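Local coordinates for protein YaeO (Vibrio cholerae serotype O1, PDB 6JIE) that inhibits Rho-dependent transcription termination by dissociating the Rho hexamer and structurally resembles the RNA chaperone Hfq, at residues I10-V20 and Y31-R39. Numbering follows the deposited sequence.
Sequences IELACLFHLPV and YGVAADTQR
In this Hfq-like (Sm-like) fold, a Schellman motif ends the N-terminal helix; strand 33-39 packs across the helix and pairs with the start of strand 19-24. The turn is closed by backbone bonds from L18 N to A13 O and H17 N to C14 O, with H17 as C-prime residue at positive phi. After the turn, V20 and G32 form an antiparallel hydrogen-bonded pair, V20 N to G32 O at 2.8 Å and G32 N to V20 O at 3.0 Å. G32, a glycine without a side chain, sits at the corner between strands 29-31 and 33-39, which belong to different sheets. P19 has no N-H to give, which suits its non-hydrogen-bonded pairing with V33; the next bond runs from A34 N to L18 O.

H17 clamps the turn to the strand. With CG beside the backbone N (chi1 -66°), the ring brings ND1 edge-on to A34 O at 3.0 Å; the acceptor lies in the ring plane and offers a lone pair, which helps to fix the ring's rotation, and C14 O lies over one face. A34 O also receives the CA-H of H17. Y7 of the second subunit stacks on this imidazole, carrying the contact into the dimer interface.

A34 is small enough to let the helix come close: its CB lies 3.5 Å from A13 O and 3.9 Å from A13 CB. V20 and A13 also meet M66. At the classic bulge of A35 and D36 opposite A48, the compact thiol of C14 rests on the backbone, SG 3.5 Å from D36 C. Beyond it, the methyls I10 CG2 and T37 CG2 touch at 3.8 Å.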
ATOM      1  N   ILE A  10       6.806   2.740 -14.554  1.00 13.06           N
ATOM      2  CA  ILE A  10       7.158   3.476 -13.340  1.00 14.37           C
ATOM      3  C   ILE A  10       6.187   4.625 -13.125  1.00 20.67           C
ATOM      4  O   ILE A  10       5.641   4.811 -12.031  1.00 15.25           O
ATOM      5  CB  ILE A  10       8.608   3.983 -13.425  1.00 15.64           C
ATOM      6  CG1 ILE A  10       9.564   2.800 -13.547  1.00 23.55           C
ATOM      7  CG2 ILE A  10       8.945   4.835 -12.208  1.00 19.64           C
ATOM      8  CD1 ILE A  10       9.507   1.869 -12.378  1.00 30.07           C
ATOM      9  N   GLU A  11       5.959   5.415 -14.179  1.00 19.05           N
ATOM     10  CA  GLU A  11       5.018   6.523 -14.100  1.00 17.22           C
ATOM     11  C   GLU A  11       3.620   6.028 -13.753  1.00 21.43           C
ATOM     12  O   GLU A  11       2.934   6.618 -12.911  1.00 13.23           O
ATOM     13  CB  GLU A  11       5.008   7.276 -15.428  1.00 19.26           C
ATOM     14  CG  GLU A  11       3.919   8.333 -15.554  1.00 31.63           C
ATOM     15  CD  GLU A  11       3.990   9.100 -16.862  1.00 31.72           C
ATOM     16  OE1 GLU A  11       3.867   8.477 -17.944  1.00 32.12           O
ATOM     17  OE2 GLU A  11       4.176  10.336 -16.812  1.00 31.55           O
ATOM     18  N   LEU A  12       3.194   4.928 -14.375  1.00 17.28           N
ATOM     19  CA  LEU A  12       1.862   4.395 -14.116  1.00 13.46           C
ATOM     20  C   LEU A  12       1.720   3.888 -12.685  1.00 14.70           C
ATOM     21  O   LEU A  12       0.680   4.107 -12.056  1.00 14.03           O
ATOM     22  CB  LEU A  12       1.538   3.296 -15.129  1.00 15.47           C
ATOM     23  CG  LEU A  12       0.202   2.577 -15.011  1.00 19.18           C
ATOM     24  CD1 LEU A  12      -0.283   2.226 -16.399  1.00 28.40           C
ATOM     25  CD2 LEU A  12       0.328   1.311 -14.180  1.00 18.43           C
ATOM     26  N   ALA A  13       2.740   3.204 -12.153  1.00 14.22           N
ATOM     27  CA  ALA A  13       2.697   2.769 -10.758  1.00 13.13           C
ATOM     28  C   ALA A  13       2.538   3.950  -9.810  1.00 18.60           C
ATOM     29  O   ALA A  13       1.797   3.873  -8.826  1.00 13.86           O
ATOM     30  CB  ALA A  13       3.962   1.984 -10.398  1.00 12.13           C
ATOM     31  N   CYS A  14       3.236   5.045 -10.079  1.00 11.06           N
ATOM     32  CA  CYS A  14       3.075   6.238  -9.255  1.00  9.60           C
ATOM     33  C   CYS A  14       1.707   6.886  -9.455  1.00 13.40           C
ATOM     34  O   CYS A  14       1.102   7.370  -8.489  1.00 15.04           O
ATOM     35  CB  CYS A  14       4.189   7.229  -9.576  1.00 16.12           C
ATOM     36  SG  CYS A  14       5.820   6.621  -9.108  1.00 14.95           S
ATOM     37  N   LEU A  15       1.213   6.934 -10.703  1.00 13.53           N
ATOM     38  CA  LEU A  15      -0.074   7.572 -10.973  1.00 14.44           C
ATOM     39  C   LEU A  15      -1.177   6.952 -10.130  1.00 15.84           C
ATOM     40  O   LEU A  15      -2.021   7.661  -9.567  1.00 16.32           O
ATOM     41  CB  LEU A  15      -0.417   7.456 -12.465  1.00 13.97           C
ATOM     42  CG  LEU A  15      -1.722   8.075 -12.936  1.00 15.62           C
ATOM     43  CD1 LEU A  15      -1.635   9.588 -12.792  1.00 23.14           C
ATOM     44  CD2 LEU A  15      -2.015   7.664 -14.378  1.00 17.13           C
ATOM     45  N   PHE A  16      -1.179   5.627 -10.019  1.00 11.80           N
ATOM     46  CA  PHE A  16      -2.202   4.899  -9.281  1.00 14.84           C
ATOM     47  C   PHE A  16      -1.768   4.523  -7.864  1.00 13.48           C
ATOM     48  O   PHE A  16      -2.498   3.803  -7.179  1.00 12.52           O
ATOM     49  CB  PHE A  16      -2.584   3.633 -10.057  1.00 13.80           C
ATOM     50  CG  PHE A  16      -3.172   3.912 -11.433  1.00 16.13           C
ATOM     51  CD1 PHE A  16      -4.175   4.853 -11.593  1.00 15.35           C
ATOM     52  CD2 PHE A  16      -2.712   3.239 -12.549  1.00 14.20           C
ATOM     53  CE1 PHE A  16      -4.739   5.110 -12.851  1.00 16.67           C
ATOM     54  CE2 PHE A  16      -3.268   3.500 -13.818  1.00 16.01           C
ATOM     55  CZ  PHE A  16      -4.272   4.443 -13.953  1.00 17.22           C
ATOM     56  N   HIS A  17      -0.602   4.979  -7.413  1.00 10.26           N
ATOM     57  CA  HIS A  17      -0.057   4.636  -6.093  1.00 11.96           C
ATOM     58  C   HIS A  17      -0.116   3.135  -5.840  1.00 15.16           C
ATOM     59  O   HIS A  17      -0.676   2.659  -4.849  1.00 12.87           O
ATOM     60  CB  HIS A  17      -0.774   5.402  -4.982  1.00 12.00           C
ATOM     61  CG  HIS A  17      -0.540   6.876  -5.050  1.00 13.79           C
ATOM     62  ND1 HIS A  17       0.718   7.412  -5.210  1.00 19.07           N
ATOM     63  CD2 HIS A  17      -1.395   7.925  -5.013  1.00 18.53           C
ATOM     64  CE1 HIS A  17       0.633   8.729  -5.241  1.00 18.86           C
ATOM     65  NE2 HIS A  17      -0.638   9.066  -5.122  1.00 18.77           N
ATOM     66  N   LEU A  18       0.478   2.404  -6.748  1.00  8.64           N
ATOM     67  CA  LEU A  18       0.384   0.957  -6.663  1.00 10.76           C
ATOM     68  C   LEU A  18       1.358   0.414  -5.624  1.00 10.52           C
ATOM     69  O   LEU A  18       2.484   0.897  -5.528  1.00  9.64           O
ATOM     70  CB  LEU A  18       0.697   0.326  -8.013  1.00  9.18           C
ATOM     71  CG  LEU A  18      -0.295   0.609  -9.141  1.00  9.86           C
ATOM     72  CD1 LEU A  18       0.095  -0.201 -10.373  1.00 13.32           C
ATOM     73  CD2 LEU A  18      -1.713   0.270  -8.705  1.00 11.24           C
ATOM     74  N   PRO A  19       0.964  -0.621  -4.876  1.00  9.29           N
ATOM     75  CA  PRO A  19       1.931  -1.333  -4.034  1.00  8.69           C
ATOM     76  C   PRO A  19       2.865  -2.153  -4.909  1.00 13.00           C
ATOM     77  O   PRO A  19       2.408  -2.935  -5.747  1.00 11.19           O
ATOM     78  CB  PRO A  19       1.050  -2.228  -3.160  1.00  8.46           C
ATOM     79  CG  PRO A  19      -0.175  -2.475  -4.002  1.00 12.59           C
ATOM     80  CD  PRO A  19      -0.388  -1.190  -4.775  1.00 13.03           C
ATOM     81  N   VAL A  20       4.176  -1.967  -4.719  1.00 10.34           N
ATOM     82  CA  VAL A  20       5.167  -2.620  -5.568  1.00  8.39           C
ATOM     83  C   VAL A  20       6.355  -3.097  -4.752  1.00 10.96           C
ATOM     84  O   VAL A  20       6.675  -2.551  -3.695  1.00 10.30           O
ATOM     85  CB  VAL A  20       5.685  -1.714  -6.706  1.00  8.41           C
ATOM     86  CG1 VAL A  20       4.547  -1.397  -7.693  1.00  9.68           C
ATOM     87  CG2 VAL A  20       6.295  -0.440  -6.171  1.00 10.57           C
ATOM     88  N   TYR A  31       9.987  -2.887  -0.583  1.00 15.09           N
ATOM     89  CA  TYR A  31       8.539  -3.005  -0.740  1.00 15.56           C
ATOM     90  C   TYR A  31       7.867  -1.704  -0.306  1.00 12.74           C
ATOM     91  O   TYR A  31       8.242  -1.123   0.712  1.00 12.23           O
ATOM     92  CB  TYR A  31       7.968  -4.161   0.123  1.00 15.14           C
ATOM     93  CG  TYR A  31       8.413  -5.583  -0.206  1.00 24.86           C
ATOM     94  CD1 TYR A  31       9.633  -6.079   0.235  1.00 26.64           C
ATOM     95  CD2 TYR A  31       7.589  -6.441  -0.924  1.00 27.98           C
ATOM     96  CE1 TYR A  31      10.025  -7.387  -0.057  1.00 32.45           C
ATOM     97  CE2 TYR A  31       7.974  -7.739  -1.221  1.00 27.81           C
ATOM     98  CZ  TYR A  31       9.186  -8.206  -0.788  1.00 32.59           C
ATOM     99  OH  TYR A  31       9.554  -9.499  -1.084  1.00 34.62           O
ATOM    100  N   GLY A  32       6.849  -1.253  -1.034  1.00  8.04           N
ATOM    101  CA  GLY A  32       6.062  -0.146  -0.519  1.00  9.94           C
ATOM    102  C   GLY A  32       5.065   0.336  -1.549  1.00 11.22           C
ATOM    103  O   GLY A  32       4.711  -0.396  -2.469  1.00 12.02           O
ATOM    104  N   VAL A  33       4.641   1.586  -1.383  1.00  9.13           N
ATOM    105  CA  VAL A  33       3.683   2.222  -2.273  1.00  8.03           C
ATOM    106  C   VAL A  33       4.433   3.185  -3.182  1.00 10.04           C
ATOM    107  O   VAL A  33       5.195   4.041  -2.706  1.00 13.52           O
ATOM    108  CB  VAL A  33       2.587   2.945  -1.474  1.00 13.42           C
ATOM    109  CG1 VAL A  33       1.605   3.656  -2.424  1.00 17.54           C
ATOM    110  CG2 VAL A  33       1.876   1.943  -0.565  1.00 17.91           C
ATOM    111  N   ALA A  34       4.233   3.036  -4.487  1.00  8.53           N
ATOM    112  CA  ALA A  34       4.851   3.933  -5.460  1.00  7.36           C
ATOM    113  C   ALA A  34       4.246   5.323  -5.331  1.00 14.75           C
ATOM    114  O   ALA A  34       3.054   5.510  -5.591  1.00 14.26           O
ATOM    115  CB  ALA A  34       4.642   3.397  -6.872  1.00  9.80           C
ATOM    116  N   ALA A  35       5.060   6.298  -4.936  1.00 14.05           N
ATOM    117  CA  ALA A  35       4.562   7.618  -4.579  1.00 13.12           C
ATOM    118  C   ALA A  35       4.681   8.622  -5.715  1.00 15.94           C
ATOM    119  O   ALA A  35       3.694   9.276  -6.074  1.00 16.90           O
ATOM    120  CB  ALA A  35       5.305   8.134  -3.343  1.00 17.30           C
ATOM    121  N   ASP A  36       5.873   8.767  -6.282  1.00 12.23           N
ATOM    122  CA  ASP A  36       6.095   9.810  -7.270  1.00 10.44           C
ATOM    123  C   ASP A  36       7.436   9.549  -7.934  1.00 10.53           C
ATOM    124  O   ASP A  36       8.254   8.759  -7.447  1.00 16.67           O
ATOM    125  CB  ASP A  36       6.064  11.203  -6.628  1.00 22.75           C
ATOM    126  CG  ASP A  36       5.772  12.312  -7.631  1.00 33.55           C
ATOM    127  OD1 ASP A  36       5.646  12.031  -8.844  1.00 38.08           O
ATOM    128  OD2 ASP A  36       5.665  13.476  -7.201  1.00 40.88           O
ATOM    129  N   THR A  37       7.635  10.195  -9.069  1.00 13.42           N
ATOM    130  CA  THR A  37       8.946  10.262  -9.685  1.00 18.42           C
ATOM    131  C   THR A  37       9.507  11.648  -9.418  1.00 18.95           C
ATOM    132  O   THR A  37       8.788  12.648  -9.502  1.00 24.35           O
ATOM    133  CB  THR A  37       8.876   9.990 -11.187  1.00 26.41           C
ATOM    134  OG1 THR A  37       7.860  10.814 -11.765  1.00 23.59           O
ATOM    135  CG2 THR A  37       8.535   8.526 -11.452  1.00 25.28           C
ATOM    136  N   GLN A  38      10.776  11.706  -9.035  1.00 14.06           N
ATOM    137  CA  GLN A  38      11.405  12.994  -8.793  1.00 15.74           C
ATOM    138  C   GLN A  38      12.904  12.787  -8.896  1.00 16.34           C
ATOM    139  O   GLN A  38      13.385  11.655  -8.913  1.00 17.93           O
ATOM    140  CB  GLN A  38      11.017  13.559  -7.421  1.00 23.24           C
ATOM    141  CG  GLN A  38      11.483  12.694  -6.267  1.00 26.17           C
ATOM    142  CD  GLN A  38      11.008  13.201  -4.914  1.00 32.53           C
ATOM    143  OE1 GLN A  38      11.714  13.944  -4.232  1.00 40.59           O
ATOM    144  NE2 GLN A  38       9.816  12.789  -4.518  1.00 38.75           N
ATOM    145  N   ARG A  39      13.638  13.893  -8.964  1.00 20.08           N
ATOM    146  CA  ARG A  39      15.086  13.820  -8.913  1.00 19.22           C
ATOM    147  C   ARG A  39      15.566  13.940  -7.472  1.00 27.56           C
ATOM    148  O   ARG A  39      14.995  14.688  -6.676  1.00 29.26           O
ATOM    149  CB  ARG A  39      15.711  14.915  -9.788  1.00 21.83           C
ATOM    150  CG  ARG A  39      15.370  14.728 -11.260  1.00 27.72           C
ATOM    151  CD  ARG A  39      16.366  15.426 -12.150  1.00 38.82           C
ATOM    152  NE  ARG A  39      16.047  15.289 -13.570  1.00 48.30           N
ATOM    153  CZ  ARG A  39      16.669  14.460 -14.407  1.00 46.07           C
ATOM    154  NH1 ARG A  39      17.651  13.681 -13.973  1.00 44.27           N
ATOM    155  NH2 ARG A  39      16.313  14.413 -15.682  1.00 40.19           N
TER
HETATM  156  O   HOH W   1       1.226  10.193  -8.199  1.00 37.23           O